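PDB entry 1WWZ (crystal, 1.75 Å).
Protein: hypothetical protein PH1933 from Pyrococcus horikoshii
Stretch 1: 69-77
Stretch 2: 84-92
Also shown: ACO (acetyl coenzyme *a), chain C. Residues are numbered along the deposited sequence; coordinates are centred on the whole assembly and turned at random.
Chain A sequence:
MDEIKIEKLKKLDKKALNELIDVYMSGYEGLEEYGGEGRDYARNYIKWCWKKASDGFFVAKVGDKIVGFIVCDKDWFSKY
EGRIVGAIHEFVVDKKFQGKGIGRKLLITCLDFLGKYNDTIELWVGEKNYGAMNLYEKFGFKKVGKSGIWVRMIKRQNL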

# COMPACT_ATOMS: atom_id res chain seq x y z
N PHE A 69 -12.04 6.33 5.71
CA PHE A 69 -12.41 6.06 4.33
C PHE A 69 -11.77 7.03 3.36
O PHE A 69 -11.28 8.09 3.75
CB PHE A 69 -13.95 6.05 4.17
CG PHE A 69 -14.61 7.40 4.31
CD1 PHE A 69 -14.87 8.18 3.19
CD2 PHE A 69 -15.03 7.86 5.55
CE1 PHE A 69 -15.54 9.40 3.30
CE2 PHE A 69 -15.70 9.08 5.68
CZ PHE A 69 -15.96 9.85 4.56
N ILE A 70 -11.74 6.63 2.10
CA ILE A 70 -11.16 7.46 1.06
C ILE A 70 -12.02 7.26 -0.18
O ILE A 70 -12.50 6.15 -0.44
CB ILE A 70 -9.67 7.08 0.79
CG1 ILE A 70 -9.04 8.08 -0.18
CG2 ILE A 70 -9.56 5.65 0.28
CD1 ILE A 70 -7.51 7.99 -0.25
N VAL A 71 -12.26 8.33 -0.91
CA VAL A 71 -13.09 8.29 -2.11
C VAL A 71 -12.21 8.53 -3.32
O VAL A 71 -11.68 9.63 -3.49
CB VAL A 71 -14.18 9.37 -2.03
CG1 VAL A 71 -15.05 9.33 -3.29
CG2 VAL A 71 -15.03 9.14 -0.79
N CYS A 72 -12.07 7.50 -4.14
CA CYS A 72 -11.23 7.54 -5.34
C CYS A 72 -12.07 7.56 -6.61
O CYS A 72 -12.87 6.66 -6.84
CB CYS A 72 -10.31 6.32 -5.34
SG CYS A 72 -9.63 5.95 -3.69
N ASP A 73 -11.87 8.58 -7.43
CA ASP A 73 -12.63 8.74 -8.67
C ASP A 73 -11.74 8.49 -9.89
O ASP A 73 -10.87 9.30 -10.19
CB ASP A 73 -13.19 10.16 -8.74
CG ASP A 73 -14.31 10.30 -9.77
OD1 ASP A 73 -14.31 9.54 -10.76
OD2 ASP A 73 -15.17 11.18 -9.58
N LYS A 74 -11.97 7.39 -10.60
CA LYS A 74 -11.17 7.07 -11.78
C LYS A 74 -11.66 7.84 -13.01
O LYS A 74 -11.05 7.78 -14.07
CB LYS A 74 -11.24 5.57 -12.07
CG LYS A 74 -12.62 5.08 -12.48
CD LYS A 74 -12.62 3.59 -12.82
CE LYS A 74 -13.94 3.16 -13.45
NZ LYS A 74 -15.11 3.37 -12.55
N ASP A 75 -12.76 8.57 -12.85
CA ASP A 75 -13.34 9.31 -13.97
C ASP A 75 -13.60 10.79 -13.66
O ASP A 75 -14.73 11.26 -13.74
CB ASP A 75 -14.63 8.61 -14.39
CG ASP A 75 -15.30 9.27 -15.58
OD1 ASP A 75 -14.58 9.64 -16.54
OD2 ASP A 75 -16.54 9.40 -15.57
N TRP A 76 -12.54 11.52 -13.33
CA TRP A 76 -12.67 12.93 -13.01
C TRP A 76 -12.08 13.85 -14.07
O TRP A 76 -10.91 13.72 -14.44
CB TRP A 76 -12.01 13.22 -11.66
CG TRP A 76 -12.30 14.59 -11.16
CD1 TRP A 76 -11.43 15.65 -11.09
CD2 TRP A 76 -13.56 15.07 -10.68
NE1 TRP A 76 -12.07 16.76 -10.60
CE2 TRP A 76 -13.38 16.43 -10.34
CE3 TRP A 76 -14.82 14.49 -10.51
CZ2 TRP A 76 -14.42 17.22 -9.83
CZ3 TRP A 76 -15.86 15.27 -10.01
CH2 TRP A 76 -15.65 16.62 -9.67
N PHE A 77 -12.87 14.79 -14.56
CA PHE A 77 -12.34 15.70 -15.55
C PHE A 77 -11.74 16.92 -14.88
O PHE A 77 -12.37 17.56 -14.05
CB PHE A 77 -13.40 16.14 -16.55
CG PHE A 77 -12.83 16.81 -17.75
CD1 PHE A 77 -12.42 16.07 -18.85
CD2 PHE A 77 -12.62 18.19 -17.75
CE1 PHE A 77 -11.80 16.68 -19.93
CE2 PHE A 77 -12.00 18.81 -18.83
CZ PHE A 77 -11.59 18.05 -19.92
N1A ACO C . 1.54 16.20 10.95
C2A ACO C . 2.60 15.75 10.27
N3A ACO C . 2.63 14.67 9.45
C4A ACO C . 1.40 14.01 9.35
C5A ACO C . 0.26 14.40 10.03
C6A ACO C . 0.35 15.57 10.88
N6A ACO C . -0.69 16.02 11.59
N7A ACO C . -0.80 13.54 9.74
C8A ACO C . -0.28 12.67 8.91
N9A ACO C . 1.06 12.89 8.62
C1B ACO C . 1.96 12.15 7.75
C2B ACO C . 3.09 11.41 8.49
O2B ACO C . 4.18 11.29 7.56
C3B ACO C . 2.40 10.09 8.92
O3B ACO C . 3.44 9.10 9.04
P3B ACO C . 4.25 8.73 10.38
O7A ACO C . 4.96 10.00 10.73
O8A ACO C . 5.17 7.67 9.98
O9A ACO C . 3.25 8.31 11.38
C4B ACO C . 1.51 9.78 7.74
O4B ACO C . 1.33 11.08 7.09
C5B ACO C . 0.10 9.35 8.08
O5B ACO C . 0.02 8.36 9.10
P1A ACO C . -1.38 7.68 9.39
O1A ACO C . -1.36 7.22 10.78
O2A ACO C . -1.62 6.63 8.32
O3A ACO C . -2.35 8.99 9.35
P2A ACO C . -3.89 9.04 9.55
O4A ACO C . -4.08 9.99 10.66
O5A ACO C . -4.35 7.64 9.73
O6A ACO C . -4.49 9.60 8.23
CBP ACO C . -5.47 11.77 7.47
CCP ACO C . -4.21 10.96 7.68
CDP ACO C . -5.04 13.11 6.79
CEP ACO C . -6.46 10.98 6.57
CAP ACO C . -6.13 12.01 8.88
OAP ACO C . -5.23 12.77 9.69
C9P ACO C . -7.47 12.79 8.87
O9P ACO C . -8.55 12.20 8.83
N8P ACO C . -7.39 14.16 8.91
C7P ACO C . -8.57 15.06 8.89
C6P ACO C . -9.29 15.13 7.53
C5P ACO C . -8.40 15.63 6.43
O5P ACO C . -7.67 16.64 6.58
N4P ACO C . -8.39 14.98 5.27
C3P ACO C . -7.70 15.15 3.99
C2P ACO C . -8.50 16.23 3.25
S1P ACO C . -7.69 16.46 1.58
C ACO C . -8.60 15.59 0.71
O ACO C . -9.66 14.89 1.07
CH3 ACO C . -8.54 15.28 -0.91
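Stretch 2 (84-92) IVGAIHEFV

Stretch 2 is extended apart from H89, part of a longer strand that spans I84 to V92 and runs antiparallel to strand 69-73, their directions 172° apart and their axes 4.6 Å apart at closest approach. Stretch 1 turns a corner at K74 and D75 and pairs again through W76 and F77. Register runs from F69 opposite V92 (CA to CA 5.7 Å), through I70 opposite F91 (CA to CA 4.2 Å) and D73 opposite A87 (CA to CA 5.0 Å), to F77 opposite I84 (CA to CA 4.2 Å); it steps by one at H89, between V71 opposite E90 and C72 opposite I88, and shifts by one residue again between D73 and W76, a beta bulge. Paired backbone hydrogen bonds close the ladder at three places: F69 N to V92 O 2.9 Å and V92 N to F69 O 3.0 Å; D73 N to A87 O 2.8 Å and A87 N to D73 O 2.9 Å; W76 N to V85 O 3.0 Å and V85 N to W76 O 2.6 Å. Between the first two, V71 N donates to E90 O (2.9 Å), but V71 O accepts from H89 N (2.9 Å). H89, with phi/psi of -86/-31°, departs from the extended conformation of its neighbours, and E90 N is left without a partner.

On the face carrying I70, C72, I88 and F91, I70 CG1 meets I88 CG2 at 3.9 Å, and I70 CD1 lies over the F91 ring, 4.1 Å from its centroid. CEP of the acetyl coenzyme A lies over the opposite ring face, and its N4P donates to F91 O (2.7 Å). On the other face, F69 CE2 packs on V92 CG1 (3.4 Å) and W76 CB on A87 CB (3.6 Å). The H89 side chain reaches back to stretch 1: NE2 donates to D73 OD2 (2.8 Å), while its ring edge meets the W76 six-membered ring face, centroids 4.5 Å apart and planes at 79°.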

# COMPACT_ATOMS: atom_id res chain seq x y z
N ILE A 84 -9.43 13.76 -18.59
CA ILE A 84 -9.87 12.89 -17.51
C ILE A 84 -8.66 12.47 -16.68
O ILE A 84 -7.64 12.06 -17.22
CB ILE A 84 -10.56 11.61 -18.05
CG1 ILE A 84 -11.85 11.98 -18.77
CG2 ILE A 84 -10.82 10.63 -16.91
CD1 ILE A 84 -12.86 12.69 -17.90
N VAL A 85 -8.79 12.57 -15.36
CA VAL A 85 -7.72 12.18 -14.45
C VAL A 85 -8.33 11.47 -13.25
O VAL A 85 -9.56 11.36 -13.15
CB VAL A 85 -6.92 13.41 -13.92
CG1 VAL A 85 -6.29 14.16 -15.08
CG2 VAL A 85 -7.83 14.32 -13.10
N GLY A 86 -7.48 10.97 -12.37
CA GLY A 86 -7.98 10.31 -11.18
C GLY A 86 -8.09 11.41 -10.13
O GLY A 86 -7.39 12.42 -10.22
N ALA A 87 -8.97 11.23 -9.16
CA ALA A 87 -9.13 12.24 -8.13
C ALA A 87 -9.45 11.60 -6.79
O ALA A 87 -9.97 10.49 -6.74
CB ALA A 87 -10.25 13.21 -8.51
N ILE A 88 -9.09 12.30 -5.72
CA ILE A 88 -9.40 11.86 -4.37
C ILE A 88 -10.39 12.93 -3.90
O ILE A 88 -10.00 14.09 -3.75
CB ILE A 88 -8.16 11.88 -3.44
CG1 ILE A 88 -7.08 10.93 -3.99
CG2 ILE A 88 -8.56 11.45 -2.03
CD1 ILE A 88 -5.80 10.87 -3.15
N HIS A 89 -11.65 12.56 -3.70
CA HIS A 89 -12.67 13.51 -3.28
C HIS A 89 -12.74 13.71 -1.77
O HIS A 89 -13.10 14.79 -1.31
CB HIS A 89 -14.05 13.08 -3.77
CG HIS A 89 -14.21 13.16 -5.26
ND1 HIS A 89 -13.95 14.31 -5.97
CD2 HIS A 89 -14.63 12.24 -6.16
CE1 HIS A 89 -14.21 14.10 -7.25
NE2 HIS A 89 -14.63 12.86 -7.39
N GLU A 90 -12.42 12.67 -1.02
CA GLU A 90 -12.46 12.75 0.43
C GLU A 90 -11.49 11.72 1.00
O GLU A 90 -11.21 10.71 0.38
CB GLU A 90 -13.88 12.49 0.94
CG GLU A 90 -14.03 12.83 2.41
CD GLU A 90 -13.44 14.18 2.74
OE1 GLU A 90 -14.07 15.20 2.39
OE2 GLU A 90 -12.33 14.23 3.33
N PHE A 91 -11.00 11.99 2.21
CA PHE A 91 -10.03 11.12 2.84
C PHE A 91 -10.01 11.50 4.31
O PHE A 91 -9.56 12.59 4.67
CB PHE A 91 -8.67 11.37 2.18
CG PHE A 91 -7.53 10.59 2.76
CD1 PHE A 91 -7.73 9.35 3.34
CD2 PHE A 91 -6.23 11.08 2.64
CE1 PHE A 91 -6.65 8.59 3.81
CE2 PHE A 91 -5.14 10.33 3.10
CZ PHE A 91 -5.36 9.09 3.68
N VAL A 92 -10.50 10.62 5.17
CA VAL A 92 -10.54 10.94 6.59
C VAL A 92 -10.54 9.72 7.49
O VAL A 92 -11.11 8.67 7.15
CB VAL A 92 -11.79 11.82 6.90
CG1 VAL A 92 -13.05 11.08 6.49
CG2 VAL A 92 -11.83 12.19 8.38